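PDB 3HLY: flavodoxin-like domain from Synechococcus elongatus PCC 6301, which probably binds flavin mononucleotide and takes part in electron transfer, as flavodoxin-like domains of flavoproteins generally do. Local coordinates for residues L25-V30 with Q130-G135; Q43-A48 with L72-A77. All coordinates share one frame; numbering follows the deposited sequence.

Contact 1 (L25-V30 with Q130-G135); sequences LVKTGV and QCEESG
Leu25, near the end of helix 14-27, lies against Gly135 of helix 125-144; the two helices pack side by side on one face of the parallel sheet of this flavodoxin-like alpha/beta fold. The backbones come unusually near, 4.4 Å between the CA atoms of Leu25 and Gly135. Gly135 makes this possible, since a beta carbon there would run into the backbone N of Leu25. The leucine turns CG roughly opposite its own carbonyl carbon (chi1 -88°), which brings it 3.7 Å from Gly135 CA, while CD2 comes within 3.1 Å of Gly135 O, a tight approach of a methyl to a carbonyl oxygen. The same side chain also touches Val3 and Ile5 of strand 3-7. With an alanine here, the Gly135 carbonyl would probably lose its apolar cover and a gap would open toward Val3 and Ile5. The outer part is looser: Glu132, extended with CG anti to its N (chi1 -175°), faces Lys27, yet Lys27 NZ stays 5.5 Å from Glu132 OE1, so any attraction is long-range. The helix closes in a Schellman motif, Gly29 at positive phi with its N bonded to Val26 O; separately, Thr28 OG1 donates a 2.9 Å hydrogen bond to Leu25 O.

Contact 2 (Q43-A48 with L72-A77); sequences QELIEA and LSTIFA
The methyl CG2 of Thr74 meets both Leu45 and Ile46 on the neighbouring helix. Its tightest approach is to Ile46, where Thr74 CG2 sits 3.3 Å from CG1, the two side chains crossing at about a right angle. Thr74 has this methyl anti to its backbone N, which sends it across to the other helix; OG1, beside the N, instead hydrogen-bonds to Thr70 O one turn earlier, so the hydroxyl is satisfied within its own helix. Leu45 reaches across with a single methyl: its CD2 lies 3.9 Å from Thr74 CB. Helices 42-51 and 66-78 follow strands 32-36 and 54-58 of the flavodoxin-like parallel sheet, successive in the chain but separated in the sheet by strand 3-7. The helices run in roughly the same direction; the axes of segments 43-48 and 72-77 come within 9.3 Å, at a signed crossing angle of -33°. Inward, toward the sheet, the packing is broader but more relaxed, with Leu45 CD2 4.3 Å from Ile75 CG1; there Leu45 also rests on Val35 of the edge strand 32-36 and Ile75 on Leu37, which help to bury both side chains. At the solvent side the touch is close but point-like. Ile46 is exposed there, its CG1 anti to the carbonyl carbon (chi1 -63°), and beyond the close CG1 contact the terminal CD1 stands 4.1 Å from Thr74 CG2.

How the contacts relate
Contacts 1 and 2 share no helix. They lie on opposite sides of the chain's centre, their own centres about 23 Å apart and nearest atoms about 11 Å apart, and contact 2 is nested along the chain within the loop that contact 1 closes. Contact 1 pairs the first helix with the last; contact 2 pairs two helices consecutive in the chain. Each is only partly buried, combining buried residues near the sheet with an exposed one at the margin. The chemistry differs: 25-30 with 130-135 packs a leucine on glycine backbone beside a loose pair of opposite charges, whereas 43-48 with 72-77 relies on branched apolar groups and a threonine methyl.

Contact 1 (L25-V30 with Q130-G135)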
loop_
_atom_site.group_PDB
_atom_site.type_symbol
_atom_site.label_atom_id
_atom_site.label_comp_id
_atom_site.label_asym_id
_atom_site.label_seq_id
_atom_site.Cartn_x
_atom_site.Cartn_y
_atom_site.Cartn_z
ATOM N N LEU A 25 5.988 -10.405 1.393
ATOM C CA LEU A 25 4.701 -10.868 1.867
ATOM C C LEU A 25 4.299 -12.284 1.484
ATOM O O LEU A 25 3.752 -12.999 2.321
ATOM C CB LEU A 25 3.612 -9.911 1.400
ATOM C CG LEU A 25 3.348 -8.751 2.340
ATOM C CD1 LEU A 25 2.417 -7.747 1.669
ATOM C CD2 LEU A 25 2.750 -9.307 3.644
ATOM N N VAL A 26 4.524 -12.690 0.232
ATOM C CA VAL A 26 4.125 -14.040 -0.179
ATOM C C VAL A 26 5.004 -15.129 0.422
ATOM O O VAL A 26 4.529 -16.220 0.676
ATOM C CB VAL A 26 4.084 -14.220 -1.739
ATOM C CG1 VAL A 26 3.011 -13.348 -2.326
ATOM C CG2 VAL A 26 5.440 -13.907 -2.345
ATOM N N LYS A 27 6.281 -14.832 0.657
ATOM C CA LYS A 27 7.183 -15.815 1.263
ATOM C C LYS A 27 6.648 -16.285 2.616
ATOM O O LYS A 27 6.887 -17.424 3.025
ATOM C CB LYS A 27 8.585 -15.227 1.475
ATOM C CG LYS A 27 9.377 -14.983 0.201
ATOM C CD LYS A 27 10.799 -14.561 0.530
ATOM C CE LYS A 27 11.545 -14.135 -0.720
ATOM N NZ LYS A 27 11.504 -15.191 -1.770
ATOM N N THR A 28 5.930 -15.412 3.316
ATOM C CA THR A 28 5.394 -15.778 4.616
ATOM C C THR A 28 4.103 -16.539 4.488
ATOM O O THR A 28 3.551 -16.965 5.499
ATOM C CB THR A 28 5.076 -14.568 5.490
ATOM O OG1 THR A 28 3.862 -13.962 5.027
ATOM C CG2 THR A 28 6.222 -13.567 5.443
ATOM N N GLY A 29 3.599 -16.681 3.260
ATOM C CA GLY A 29 2.360 -17.412 3.078
ATOM C C GLY A 29 1.099 -16.578 3.068
ATOM O O GLY A 29 -0.002 -17.124 3.073
ATOM N N VAL A 30 1.232 -15.259 3.057
ATOM C CA VAL A 30 0.048 -14.405 3.008
ATOM C C VAL A 30 -0.372 -14.273 1.541
ATOM O O VAL A 30 0.487 -14.260 0.661
ATOM C CB VAL A 30 0.350 -13.003 3.554
ATOM C CG1 VAL A 30 -0.833 -12.082 3.298
ATOM C CG2 VAL A 30 0.654 -13.091 5.045
ATOM N N GLN A 130 14.596 -3.290 2.129
ATOM C CA GLN A 130 13.735 -2.796 3.193
ATOM C C GLN A 130 12.250 -3.047 2.853
ATOM O O GLN A 130 11.446 -3.365 3.733
ATOM C CB GLN A 130 13.996 -1.309 3.428
ATOM C CG GLN A 130 13.202 -0.723 4.585
ATOM C CD GLN A 130 13.439 0.760 4.743
ATOM O OE1 GLN A 130 14.183 1.369 3.960
ATOM N NE2 GLN A 130 12.805 1.361 5.750
ATOM N N CYS A 131 11.881 -2.865 1.592
ATOM C CA CYS A 131 10.516 -3.172 1.147
ATOM C C CYS A 131 10.228 -4.668 1.376
ATOM O O CYS A 131 9.155 -5.048 1.871
ATOM C CB CYS A 131 10.369 -2.923 -0.347
ATOM S SG CYS A 131 10.288 -1.212 -0.821
ATOM N N GLU A 132 11.173 -5.516 0.973
ATOM C CA GLU A 132 10.996 -6.957 1.130
ATOM C C GLU A 132 10.906 -7.320 2.598
ATOM O O GLU A 132 10.075 -8.138 2.991
ATOM C CB GLU A 132 12.148 -7.728 0.489
ATOM C CG GLU A 132 11.958 -9.228 0.516
ATOM C CD GLU A 132 13.051 -9.958 -0.248
ATOM O OE1 GLU A 132 13.838 -10.688 0.396
ATOM O OE2 GLU A 132 13.123 -9.789 -1.488
ATOM N N GLU A 133 11.760 -6.708 3.412
ATOM C CA GLU A 133 11.739 -6.988 4.842
ATOM C C GLU A 133 10.445 -6.486 5.478
ATOM O O GLU A 133 9.932 -7.104 6.397
ATOM C CB GLU A 133 12.928 -6.332 5.555
ATOM C CG GLU A 133 13.044 -6.790 6.998
ATOM C CD GLU A 133 13.376 -8.277 7.101
ATOM O OE1 GLU A 133 12.961 -8.919 8.089
ATOM O OE2 GLU A 133 14.063 -8.799 6.196
ATOM N N SER A 134 9.925 -5.362 4.990
ATOM C CA SER A 134 8.682 -4.815 5.520
ATOM C C SER A 134 7.540 -5.779 5.220
ATOM O O SER A 134 6.652 -5.967 6.060
ATOM C CB SER A 134 8.362 -3.448 4.887
ATOM O OG SER A 134 9.372 -2.504 5.162
ATOM N N GLY A 135 7.567 -6.371 4.019
ATOM C CA GLY A 135 6.524 -7.314 3.614
ATOM C C GLY A 135 6.598 -8.573 4.452
ATOM O O GLY A 135 5.583 -9.139 4.849
#

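Contact 2 (Q43-A48 with L72-A77)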
loop_
_atom_site.group_PDB
_atom_site.type_symbol
_atom_site.label_atom_id
_atom_site.label_comp_id
_atom_site.label_asym_id
_atom_site.label_seq_id
_atom_site.Cartn_x
_atom_site.Cartn_y
_atom_site.Cartn_z
ATOM N N GLN A 43 -16.076 -1.384 -7.693
ATOM C CA GLN A 43 -16.916 -2.356 -6.996
ATOM C C GLN A 43 -16.141 -3.520 -6.379
ATOM O O GLN A 43 -16.431 -3.951 -5.263
ATOM C CB GLN A 43 -17.988 -2.888 -7.951
ATOM N N GLU A 44 -15.168 -4.043 -7.111
ATOM C CA GLU A 44 -14.373 -5.142 -6.594
ATOM C C GLU A 44 -13.355 -4.597 -5.598
ATOM O O GLU A 44 -13.094 -5.221 -4.564
ATOM C CB GLU A 44 -13.674 -5.873 -7.739
ATOM C CG GLU A 44 -12.922 -4.974 -8.699
ATOM C CD GLU A 44 -12.337 -5.748 -9.867
ATOM O OE1 GLU A 44 -11.705 -5.125 -10.751
ATOM O OE2 GLU A 44 -12.512 -6.989 -9.894
ATOM N N LEU A 45 -12.791 -3.431 -5.910
ATOM C CA LEU A 45 -11.821 -2.793 -5.030
ATOM C C LEU A 45 -12.433 -2.762 -3.634
ATOM O O LEU A 45 -11.790 -3.143 -2.658
ATOM C CB LEU A 45 -11.520 -1.374 -5.516
ATOM C CG LEU A 45 -10.528 -0.515 -4.727
ATOM C CD1 LEU A 45 -9.142 -1.143 -4.755
ATOM C CD2 LEU A 45 -10.479 0.876 -5.326
ATOM N N ILE A 46 -13.694 -2.340 -3.555
ATOM C CA ILE A 46 -14.412 -2.260 -2.283
ATOM C C ILE A 46 -14.385 -3.570 -1.493
ATOM O O ILE A 46 -14.044 -3.592 -0.308
ATOM C CB ILE A 46 -15.892 -1.868 -2.506
ATOM C CG1 ILE A 46 -15.972 -0.476 -3.131
ATOM C CG2 ILE A 46 -16.644 -1.885 -1.184
ATOM C CD1 ILE A 46 -17.386 -0.024 -3.447
ATOM N N GLU A 47 -14.767 -4.661 -2.143
ATOM C CA GLU A 47 -14.780 -5.953 -1.468
ATOM C C GLU A 47 -13.347 -6.354 -1.118
ATOM O O GLU A 47 -13.085 -6.883 -0.035
ATOM C CB GLU A 47 -15.458 -7.007 -2.356
ATOM C CG GLU A 47 -16.969 -6.783 -2.507
ATOM C CD GLU A 47 -17.654 -7.816 -3.400
ATOM O OE1 GLU A 47 -17.316 -7.891 -4.603
ATOM O OE2 GLU A 47 -18.535 -8.555 -2.899
ATOM N N ALA A 48 -12.426 -6.075 -2.033
ATOM C CA ALA A 48 -11.023 -6.382 -1.818
ATOM C C ALA A 48 -10.502 -5.678 -0.564
ATOM O O ALA A 48 -9.789 -6.268 0.233
ATOM C CB ALA A 48 -10.203 -5.956 -3.028
ATOM N N LEU A 72 -8.748 6.059 -4.952
ATOM C CA LEU A 72 -8.231 6.488 -3.661
ATOM C C LEU A 72 -9.372 6.674 -2.664
ATOM O O LEU A 72 -9.336 6.121 -1.563
ATOM C CB LEU A 72 -7.453 7.792 -3.822
ATOM C CG LEU A 72 -6.231 7.967 -2.919
ATOM C CD1 LEU A 72 -5.172 6.932 -3.293
ATOM C CD2 LEU A 72 -5.671 9.381 -3.071
ATOM N N SER A 73 -10.391 7.439 -3.061
ATOM C CA SER A 73 -11.544 7.694 -2.200
ATOM C C SER A 73 -12.245 6.401 -1.804
ATOM O O SER A 73 -12.766 6.274 -0.691
ATOM C CB SER A 73 -12.544 8.607 -2.912
ATOM O OG SER A 73 -11.991 9.895 -3.132
ATOM N N THR A 74 -12.255 5.435 -2.716
ATOM C CA THR A 74 -12.904 4.167 -2.443
ATOM C C THR A 74 -12.177 3.362 -1.361
ATOM O O THR A 74 -12.803 2.599 -0.617
ATOM C CB THR A 74 -13.011 3.318 -3.720
ATOM O OG1 THR A 74 -13.680 4.075 -4.739
ATOM C CG2 THR A 74 -13.798 2.050 -3.441
ATOM N N ILE A 75 -10.856 3.516 -1.286
ATOM C CA ILE A 75 -10.072 2.808 -0.272
ATOM C C ILE A 75 -10.385 3.441 1.089
ATOM O O ILE A 75 -10.706 2.744 2.051
ATOM C CB ILE A 75 -8.546 2.902 -0.579
ATOM C CG1 ILE A 75 -8.236 2.125 -1.866
ATOM C CG2 ILE A 75 -7.725 2.377 0.607
ATOM C CD1 ILE A 75 -6.811 2.284 -2.378
ATOM N N PHE A 76 -10.312 4.767 1.155
ATOM C CA PHE A 76 -10.591 5.481 2.401
ATOM C C PHE A 76 -11.996 5.168 2.891
ATOM O O PHE A 76 -12.217 4.922 4.081
ATOM C CB PHE A 76 -10.418 6.986 2.195
ATOM C CG PHE A 76 -8.985 7.427 2.161
ATOM C CD1 PHE A 76 -8.529 8.284 1.172
ATOM C CD2 PHE A 76 -8.086 6.985 3.129
ATOM C CE1 PHE A 76 -7.198 8.697 1.143
ATOM C CE2 PHE A 76 -6.752 7.394 3.110
ATOM C CZ PHE A 76 -6.308 8.246 2.120
ATOM N N ALA A 77 -12.943 5.164 1.964
ATOM C CA ALA A 77 -14.323 4.865 2.307
ATOM C C ALA A 77 -14.463 3.452 2.870
ATOM O O ALA A 77 -15.224 3.235 3.793
ATOM C CB ALA A 77 -15.219 5.039 1.073
#